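Local coordinates for probable hydrolase (Pseudomonas aeruginosa, PDB 7AL6), which is of unknown function but probably acts as a hydrolase, perhaps a lipolytic one, of the alpha/beta hydrolase superfamily, at residues L17-G23 against L53-D59; I10-H14 against M86-L91; V232-G237 against G261-L265. Residue numbers count along the deposited sequence, not the author numbering.

Contact 1 of 3, residues L17-G23 against L53-D59; sequences LAAHLFG and LRIVALD
On the sheet face that carries Ala19, Leu21, Val56 and Leu58, apolar side chains pack together: Ala19 CB lies 3.7 Å from Val56 CG1 and 4.3 Å from Leu58 CD1, and Leu21 CD2 (mt rotamer) 3.9 Å from Val56 CG2. Helix 77-91 covers Val56 and Leu58 here. The other face carries His20, Ala57, Phe22 and Ile55; Phe22, chi1 m, sets its ring edge against Ala57, CE2 to CB 3.8 Å. Strands 17-22 and 53-58 run antiparallel at 148°, axes 4.6 Å apart, as neighbours in the mixed sheet of the alpha/beta hydrolase fold. Ala19-Leu58 and Leu21-Val56 are non-hydrogen-bonded pairs; His20-Ala57 and Phe22-Ile55 are hydrogen-bonded, with His20 N to Ala57 O 2.9 Å, Ala57 N to His20 O 2.8 Å, Phe22 N to Ile55 O 2.8 Å and Ile55 N to Phe22 O 2.8 Å. Asp59 N reaches Ala18 O at 2.9 Å, while its carboxylate salt-bridges Arg188. At the far end Arg54 NH2 donates to Gly23 O, 3.0 Å.

Contact 2 of 3, residues I10-H14 against M86-L91; sequences ISLPH and MVAEQL
Met86 and Gln90, one helical turn apart, point their CA-to-CB bonds at the end of strand 7-11 and the loop that follows, while Val87 and Leu91 complete the helix's contact surface. Within the helix, Gln90 N is hydrogen-bonded to Met86 O at 2.9 Å; the nearest CA pairs are Ile10-Val87, 6.9 Å, and Leu12-Met86, 6.4 Å. Ile10, in the mt rotamer, faces the helix and puts CG2 3.8 Å from Gln90 CG and CD1 4.0 Å from Val87 CG1. Leu12, also mt, bends its end inward so that CD1 meets Met86 CB at 4.0 Å and CD2 meets Val87 CG2 at 4.1 Å. Met86 (chi1 m, chi2 t, chi3 137°) stretches along the loop: its CE touches Pro13 CG at 4.1 Å, and its SD sits at the edge of the His14 ring, 3.4 Å from CE1, a Met-aromatic contact. His14 takes chi1 p, and its NE2 is hydrogen-bonded to Asp83. Gln90 (chi1 t, chi2 p) joins the strand through water 1, which accepts from Ser11 N at 2.9 Å and Gln90 NE2 at 3.3 Å. In this alpha/beta hydrolase fold, the C-terminal part of helix 77-91 thus packs on the end of strand 7-11, the outermost on its side of the sheet within this chain, and on the loop after it, with Leu17 of strand 16-22 and Val56 and Leu58 of strand 53-58 extending the same apolar layer.

Contact 3 of 3, residues V232-G237 against G261-L265; sequences VLAEQG and GGHHL
Ala234 turns its methyl group onto the loop 261-265, where CB comes within 3.1 Å of Gly262 O, 3.7 Å of Gly261 O and 4.2 Å of Leu265 CD2. Leu265 (chi1 p, chi2 t) points back to strand 229-234, and its CD1 meets Val232 CG1, chi1 t, at 4.1 Å. From Ala234 to Gly237 the chain makes a type I turn, closed by a hydrogen bond from Gly237 N to Ala234 O at 3.0 Å; another, from Gly262 to Leu265, is held by a weak hydrogen bond from Leu265 N to Gly262 O, 3.0 Å. The segments meet with CA pairs Ala234-Gly261 at 5.5 Å, Gln236-Gly262 at 4.8 Å and Gly237-His263 at 4.2 Å. Gln236 N, within the first turn, donates a hydrogen bond to Gly261 O, just ahead of the second, at 3.0 Å. Water 2 donates to Glu235 OE2 at 2.8 Å and accepts from Gly261 N at 3.0 Å. Gly261, at phi 114° and psi -173°, would press a CB against the carbonyl oxygen before it; Gly237, the N-cap of helix 238-241, would drive one into Ala234 CB. Directly after Gly261 and Gly262, His263 (chi1 t) is hydrogen-bonded to Asp126 through ND1 and to Ser102 through NE2. Ala234 N is also hydrogen-bonded to Asp126, so the backbone fixed here probably positions the histidine and acid of a Ser-His-Asp catalytic triad, as in other alpha/beta hydrolases.

How the contacts relate
Contacts 1 and 2 form one continuous region, their centres 13 Å apart, with contact 1 nested along the chain inside the loop that contact 2 closes. They join directly: Leu17 O lies 2.7 Å from Ile10 N, a probable hydrogen bond, and Leu17 CD1 lies 3.8 Å from both Leu12 CD1 and Val87 CG2. Contact 3 belongs to the other end of the same sheet, touching neither: its centre is 23 Å from that of contact 1 and 32 Å from that of contact 2. The side chains of Arg54 in contact 1 and Leu91 in contact 2 come within about 3 Å and 4 Å of bound PEG, whereas that of His263, the probable catalytic histidine of contact 3, is about 13 Å away from any.

Contact 1 of 3, residues L17-G23 against L53-D59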
loop_
_atom_site.group_PDB
_atom_site.type_symbol
_atom_site.label_atom_id
_atom_site.label_comp_id
_atom_site.label_asym_id
_atom_site.label_seq_id
_atom_site.Cartn_x
_atom_site.Cartn_y
_atom_site.Cartn_z
ATOM N N LEU A 17 -13.195 4.152 -4.583
ATOM C CA LEU A 17 -13.561 5.136 -5.615
ATOM C C LEU A 17 -14.612 6.077 -5.065
ATOM O O LEU A 17 -15.262 5.736 -4.118
ATOM C CB LEU A 17 -14.115 4.435 -6.854
ATOM C CG LEU A 17 -13.202 3.429 -7.528
ATOM C CD1 LEU A 17 -13.912 2.786 -8.688
ATOM C CD2 LEU A 17 -11.913 4.074 -7.970
ATOM N N ALA A 18 -14.690 7.252 -5.637
ATOM C CA ALA A 18 -15.727 8.214 -5.308
ATOM C C ALA A 18 -16.807 8.215 -6.378
ATOM O O ALA A 18 -16.532 7.970 -7.561
ATOM C CB ALA A 18 -15.132 9.622 -5.183
ATOM N N ALA A 19 -18.033 8.531 -5.964
ATOM C CA ALA A 19 -19.138 8.654 -6.912
ATOM C C ALA A 19 -20.164 9.665 -6.416
ATOM O O ALA A 19 -20.365 9.834 -5.207
ATOM C CB ALA A 19 -19.858 7.336 -7.125
ATOM N N HIS A 20 -20.809 10.337 -7.367
ATOM C CA HIS A 20 -21.973 11.170 -7.107
ATOM C C HIS A 20 -23.210 10.393 -7.528
ATOM O O HIS A 20 -23.238 9.792 -8.607
ATOM C CB HIS A 20 -21.898 12.514 -7.851
ATOM C CG HIS A 20 -22.844 13.545 -7.299
ATOM N ND1 HIS A 20 -22.534 14.320 -6.202
ATOM C CD2 HIS A 20 -24.113 13.872 -7.643
ATOM C CE1 HIS A 20 -23.564 15.105 -5.916
ATOM N NE2 HIS A 20 -24.540 14.835 -6.760
ATOM N N LEU A 21 -24.230 10.407 -6.688
ATOM C CA LEU A 21 -25.466 9.624 -6.889
ATOM C C LEU A 21 -26.589 10.524 -7.404
ATOM O O LEU A 21 -26.867 11.511 -6.759
ATOM C CB LEU A 21 -25.855 8.991 -5.559
ATOM C CG LEU A 21 -24.818 8.074 -4.934
ATOM C CD1 LEU A 21 -25.350 7.453 -3.663
ATOM C CD2 LEU A 21 -24.373 7.008 -5.906
ATOM N N PHE A 22 -27.235 10.173 -8.505
ATOM C CA PHE A 22 -28.354 10.952 -9.060
ATOM C C PHE A 22 -29.590 10.074 -9.218
ATOM O O PHE A 22 -29.468 8.905 -9.485
ATOM C CB PHE A 22 -28.065 11.466 -10.462
ATOM C CG PHE A 22 -26.930 12.433 -10.597
ATOM C CD1 PHE A 22 -27.133 13.780 -10.412
ATOM C CD2 PHE A 22 -25.675 11.996 -10.945
ATOM C CE1 PHE A 22 -26.096 14.672 -10.555
ATOM C CE2 PHE A 22 -24.638 12.890 -11.086
ATOM C CZ PHE A 22 -24.856 14.225 -10.897
ATOM N N GLY A 23 -30.761 10.676 -9.116
ATOM C CA GLY A 23 -32.040 10.030 -9.372
ATOM C C GLY A 23 -32.597 9.307 -8.188
ATOM O O GLY A 23 -31.956 9.155 -7.198
ATOM N N LEU A 53 -33.845 7.339 -13.842
ATOM C CA LEU A 53 -32.593 6.552 -13.885
ATOM C C LEU A 53 -31.865 6.731 -12.550
ATOM O O LEU A 53 -31.847 7.821 -12.056
ATOM C CB LEU A 53 -31.704 7.006 -15.040
ATOM C CG LEU A 53 -32.314 6.935 -16.437
ATOM C CD1 LEU A 53 -31.261 7.152 -17.488
ATOM C CD2 LEU A 53 -33.027 5.624 -16.673
ATOM N N ARG A 54 -31.368 5.670 -11.940
ATOM C CA ARG A 54 -30.533 5.789 -10.735
ATOM C C ARG A 54 -29.104 5.834 -11.272
ATOM O O ARG A 54 -28.605 4.805 -11.638
ATOM C CB ARG A 54 -30.779 4.643 -9.765
ATOM C CG ARG A 54 -29.864 4.677 -8.559
ATOM C CD ARG A 54 -29.949 5.932 -7.714
ATOM N NE ARG A 54 -29.412 5.683 -6.402
ATOM C CZ ARG A 54 -29.408 6.535 -5.402
ATOM N NH1 ARG A 54 -28.898 6.177 -4.249
ATOM N NH2 ARG A 54 -29.910 7.733 -5.546
ATOM N N ILE A 55 -28.479 6.991 -11.323
ATOM C CA ILE A 55 -27.151 7.138 -11.955
ATOM C C ILE A 55 -26.065 7.286 -10.905
ATOM O O ILE A 55 -26.120 8.184 -10.085
ATOM C CB ILE A 55 -27.151 8.317 -12.940
ATOM C CG1 ILE A 55 -28.218 8.151 -14.020
ATOM C CG2 ILE A 55 -25.790 8.520 -13.538
ATOM C CD1 ILE A 55 -28.492 9.392 -14.795
ATOM N N VAL A 56 -25.085 6.419 -11.016
ATOM C CA VAL A 56 -23.878 6.443 -10.203
ATOM C C VAL A 56 -22.814 7.043 -11.101
ATOM O O VAL A 56 -22.311 6.381 -12.018
ATOM C CB VAL A 56 -23.503 5.039 -9.715
ATOM C CG1 VAL A 56 -22.180 5.063 -8.954
ATOM C CG2 VAL A 56 -24.607 4.463 -8.839
ATOM N N ALA A 57 -22.507 8.323 -10.894
ATOM C CA ALA A 57 -21.506 9.014 -11.696
ATOM C C ALA A 57 -20.187 8.784 -10.990
ATOM O O ALA A 57 -19.878 9.444 -9.980
ATOM C CB ALA A 57 -21.808 10.508 -11.848
ATOM N N LEU A 58 -19.409 7.878 -11.552
ATOM C CA LEU A 58 -18.198 7.360 -10.949
ATOM C C LEU A 58 -16.981 8.164 -11.362
ATOM O O LEU A 58 -16.830 8.513 -12.534
ATOM C CB LEU A 58 -18.030 5.919 -11.402
ATOM C CG LEU A 58 -16.938 5.075 -10.769
ATOM C CD1 LEU A 58 -17.262 4.781 -9.324
ATOM C CD2 LEU A 58 -16.798 3.778 -11.616
ATOM N N ASP A 59 -16.131 8.411 -10.395
ATOM C CA ASP A 59 -14.805 8.983 -10.643
ATOM C C ASP A 59 -13.953 7.762 -10.970
ATOM O O ASP A 59 -13.897 6.863 -10.179
ATOM C CB ASP A 59 -14.251 9.766 -9.453
ATOM C CG ASP A 59 -14.679 11.216 -9.408
ATOM O OD1 ASP A 59 -15.028 11.729 -10.425
ATOM O OD2 ASP A 59 -14.679 11.768 -8.358
#

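Contact 2 of 3, residues I10-H14 against M86-L91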
loop_
_atom_site.group_PDB
_atom_site.type_symbol
_atom_site.label_atom_id
_atom_site.label_comp_id
_atom_site.label_asym_id
_atom_site.label_seq_id
_atom_site.Cartn_x
_atom_site.Cartn_y
_atom_site.Cartn_z
ATOM N N ILE A 10 -17.006 4.272 -2.677
ATOM C CA ILE A 10 -17.398 2.877 -2.985
ATOM C C ILE A 10 -16.148 2.047 -2.746
ATOM O O ILE A 10 -15.160 2.281 -3.406
ATOM C CB ILE A 10 -17.972 2.735 -4.399
ATOM C CG1 ILE A 10 -19.125 3.707 -4.631
ATOM C CG2 ILE A 10 -18.376 1.296 -4.651
ATOM C CD1 ILE A 10 -19.646 3.733 -6.025
ATOM N N SER A 11 -16.221 1.116 -1.816
ATOM C CA SER A 11 -15.062 0.324 -1.407
ATOM C C SER A 11 -14.988 -0.927 -2.266
ATOM O O SER A 11 -15.868 -1.795 -2.186
ATOM C CB SER A 11 -15.142 -0.083 0.064
ATOM O OG SER A 11 -14.955 1.064 0.860
ATOM N N LEU A 12 -13.952 -1.015 -3.084
ATOM C CA LEU A 12 -13.612 -2.215 -3.812
ATOM C C LEU A 12 -12.480 -2.929 -3.095
ATOM O O LEU A 12 -11.821 -2.362 -2.227
ATOM C CB LEU A 12 -13.205 -1.861 -5.242
ATOM C CG LEU A 12 -14.162 -0.930 -6.007
ATOM C CD1 LEU A 12 -13.703 -0.811 -7.493
ATOM C CD2 LEU A 12 -15.594 -1.377 -5.940
ATOM N N PRO A 13 -12.230 -4.194 -3.427
ATOM C CA PRO A 13 -11.172 -4.931 -2.729
ATOM C C PRO A 13 -9.826 -4.282 -2.860
ATOM O O PRO A 13 -9.041 -4.281 -1.914
ATOM C CB PRO A 13 -11.205 -6.327 -3.395
ATOM C CG PRO A 13 -12.624 -6.456 -3.944
ATOM C CD PRO A 13 -13.057 -5.042 -4.312
ATOM N N HIS A 14 -9.542 -3.654 -3.989
ATOM C CA HIS A 14 -8.207 -3.155 -4.256
ATOM C C HIS A 14 -8.091 -1.642 -4.294
ATOM O O HIS A 14 -6.983 -1.131 -4.494
ATOM C CB HIS A 14 -7.749 -3.695 -5.625
ATOM C CG HIS A 14 -8.672 -3.321 -6.745
ATOM N ND1 HIS A 14 -9.961 -3.812 -6.843
ATOM C CD2 HIS A 14 -8.505 -2.489 -7.807
ATOM C CE1 HIS A 14 -10.544 -3.300 -7.916
ATOM N NE2 HIS A 14 -9.675 -2.508 -8.525
ATOM N N MET A 86 -16.725 -4.284 -10.512
ATOM C CA MET A 86 -16.640 -4.403 -9.042
ATOM C C MET A 86 -17.532 -3.353 -8.378
ATOM O O MET A 86 -18.023 -3.627 -7.320
ATOM C CB MET A 86 -15.190 -4.354 -8.579
ATOM C CG MET A 86 -14.468 -5.593 -9.014
ATOM S SD MET A 86 -12.836 -5.759 -8.407
ATOM C CE MET A 86 -12.809 -7.481 -7.948
ATOM N N VAL A 87 -17.678 -2.171 -8.969
ATOM C CA VAL A 87 -18.581 -1.130 -8.423
ATOM C C VAL A 87 -20.002 -1.693 -8.449
ATOM O O VAL A 87 -20.661 -1.629 -7.447
ATOM C CB VAL A 87 -18.497 0.193 -9.199
ATOM C CG1 VAL A 87 -19.733 1.028 -8.962
ATOM C CG2 VAL A 87 -17.247 0.975 -8.862
ATOM N N ALA A 88 -20.419 -2.283 -9.558
ATOM C CA ALA A 88 -21.741 -2.910 -9.641
ATOM C C ALA A 88 -21.910 -4.014 -8.595
ATOM O O ALA A 88 -22.933 -4.068 -7.907
ATOM C CB ALA A 88 -21.984 -3.480 -11.051
ATOM N N GLU A 89 -20.904 -4.888 -8.442
ATOM C CA GLU A 89 -20.968 -5.891 -7.376
ATOM C C GLU A 89 -21.180 -5.244 -6.024
ATOM O O GLU A 89 -21.986 -5.716 -5.219
ATOM C CB GLU A 89 -19.693 -6.726 -7.330
ATOM C CG GLU A 89 -19.457 -7.498 -8.603
ATOM C CD GLU A 89 -20.270 -8.762 -8.637
ATOM O OE1 GLU A 89 -20.063 -9.594 -7.743
ATOM O OE2 GLU A 89 -21.121 -8.897 -9.536
ATOM N N GLN A 90 -20.413 -4.172 -5.727
ATOM C CA GLN A 90 -20.487 -3.565 -4.403
ATOM C C GLN A 90 -21.809 -2.855 -4.184
ATOM O O GLN A 90 -22.270 -2.742 -3.043
ATOM C CB GLN A 90 -19.286 -2.625 -4.204
ATOM C CG GLN A 90 -19.205 -1.966 -2.844
ATOM C CD GLN A 90 -18.959 -2.966 -1.706
ATOM O OE1 GLN A 90 -18.616 -4.101 -1.941
ATOM N NE2 GLN A 90 -19.147 -2.522 -0.486
ATOM N N LEU A 91 -22.485 -2.458 -5.244
ATOM C CA LEU A 91 -23.803 -1.855 -5.130
ATOM C C LEU A 91 -24.903 -2.911 -5.098
ATOM O O LEU A 91 -26.062 -2.585 -4.828
ATOM C CB LEU A 91 -24.086 -0.909 -6.312
ATOM C CG LEU A 91 -23.128 0.238 -6.561
ATOM C CD1 LEU A 91 -23.473 0.914 -7.869
ATOM C CD2 LEU A 91 -23.220 1.207 -5.427
HETATM O O HOH W 1 -18.764 0.716 -0.436
#

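Contact 3 of 3, residues V232-G237 against G261-L265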
loop_
_atom_site.group_PDB
_atom_site.type_symbol
_atom_site.label_atom_id
_atom_site.label_comp_id
_atom_site.label_asym_id
_atom_site.label_seq_id
_atom_site.Cartn_x
_atom_site.Cartn_y
_atom_site.Cartn_z
ATOM N N VAL A 232 -24.316 9.185 -29.429
ATOM C CA VAL A 232 -24.405 10.613 -29.749
ATOM C C VAL A 232 -23.091 11.052 -30.363
ATOM O O VAL A 232 -22.006 10.746 -29.844
ATOM C CB VAL A 232 -24.748 11.452 -28.517
ATOM C CG1 VAL A 232 -24.453 12.945 -28.793
ATOM C CG2 VAL A 232 -26.212 11.226 -28.155
ATOM N N LEU A 233 -23.194 11.773 -31.477
ATOM C CA LEU A 233 -22.056 12.194 -32.284
ATOM C C LEU A 233 -22.083 13.708 -32.357
ATOM O O LEU A 233 -23.069 14.273 -32.827
ATOM C CB LEU A 233 -22.141 11.603 -33.691
ATOM C CG LEU A 233 -22.122 10.076 -33.632
ATOM C CD1 LEU A 233 -22.703 9.484 -34.877
ATOM C CD2 LEU A 233 -20.682 9.632 -33.417
ATOM N N ALA A 234 -21.053 14.331 -31.806
ATOM C CA ALA A 234 -20.903 15.793 -31.754
ATOM C C ALA A 234 -20.486 16.269 -33.147
ATOM O O ALA A 234 -19.499 15.765 -33.621
ATOM C CB ALA A 234 -19.888 16.183 -30.722
ATOM N N GLU A 235 -21.108 17.311 -33.677
ATOM C CA GLU A 235 -20.688 17.721 -35.114
ATOM C C GLU A 235 -19.147 18.104 -35.310
ATOM O O GLU A 235 -18.360 17.886 -36.266
ATOM C CB GLU A 235 -21.381 19.047 -35.404
ATOM C CG GLU A 235 -21.110 19.568 -36.802
ATOM C CD GLU A 235 -21.962 20.745 -37.243
ATOM O OE1 GLU A 235 -21.687 21.296 -38.327
ATOM O OE2 GLU A 235 -22.900 21.107 -36.518
ATOM N N GLN A 236 -18.644 18.714 -34.251
ATOM C CA GLN A 236 -17.253 19.179 -34.089
ATOM C C GLN A 236 -16.431 18.264 -33.172
ATOM O O GLN A 236 -15.362 18.688 -32.776
ATOM C CB GLN A 236 -17.273 20.630 -33.642
ATOM C CG GLN A 236 -17.470 21.562 -34.815
ATOM C CD GLN A 236 -17.469 22.998 -34.385
ATOM O OE1 GLN A 236 -18.472 23.515 -33.924
ATOM N NE2 GLN A 236 -16.329 23.649 -34.525
ATOM N N GLY A 237 -16.892 17.055 -32.856
ATOM C CA GLY A 237 -16.146 16.123 -32.032
ATOM C C GLY A 237 -15.463 15.030 -32.839
ATOM O O GLY A 237 -14.794 15.313 -33.839
ATOM N N GLY A 261 -22.145 20.854 -31.679
ATOM C CA GLY A 261 -21.292 21.182 -30.549
ATOM C C GLY A 261 -19.991 20.434 -30.616
ATOM O O GLY A 261 -19.686 19.732 -31.591
ATOM N N GLY A 262 -19.218 20.567 -29.540
ATOM C CA GLY A 262 -17.921 19.931 -29.435
ATOM C C GLY A 262 -17.964 18.564 -28.748
ATOM O O GLY A 262 -19.014 18.020 -28.421
ATOM N N HIS A 263 -16.765 18.026 -28.502
ATOM C CA HIS A 263 -16.612 16.725 -27.875
ATOM C C HIS A 263 -17.275 16.633 -26.494
ATOM O O HIS A 263 -17.764 15.559 -26.101
ATOM C CB HIS A 263 -15.140 16.460 -27.772
ATOM C CG HIS A 263 -14.795 15.132 -27.208
ATOM N ND1 HIS A 263 -15.266 13.955 -27.743
ATOM C CD2 HIS A 263 -14.003 14.789 -26.170
ATOM C CE1 HIS A 263 -14.756 12.939 -27.075
ATOM N NE2 HIS A 263 -13.992 13.418 -26.109
ATOM N N HIS A 264 -17.350 17.746 -25.774
ATOM C CA HIS A 264 -18.024 17.820 -24.480
ATOM C C HIS A 264 -19.394 18.438 -24.593
ATOM O O HIS A 264 -19.832 19.132 -23.674
ATOM C CB HIS A 264 -17.169 18.604 -23.488
ATOM C CG HIS A 264 -16.021 17.820 -22.939
ATOM N ND1 HIS A 264 -14.873 17.575 -23.660
ATOM C CD2 HIS A 264 -15.856 17.202 -21.738
ATOM C CE1 HIS A 264 -14.038 16.856 -22.926
ATOM N NE2 HIS A 264 -14.618 16.609 -21.758
ATOM N N LEU A 265 -20.134 18.150 -25.679
ATOM C CA LEU A 265 -21.381 18.873 -25.925
ATOM C C LEU A 265 -22.366 18.756 -24.775
ATOM O O LEU A 265 -23.199 19.654 -24.577
ATOM C CB LEU A 265 -22.032 18.400 -27.230
ATOM C CG LEU A 265 -22.767 17.070 -27.212
ATOM C CD1 LEU A 265 -23.548 16.929 -28.545
ATOM C CD2 LEU A 265 -21.820 15.886 -27.028
HETATM O O HOH W 2 -21.726 22.289 -34.280
#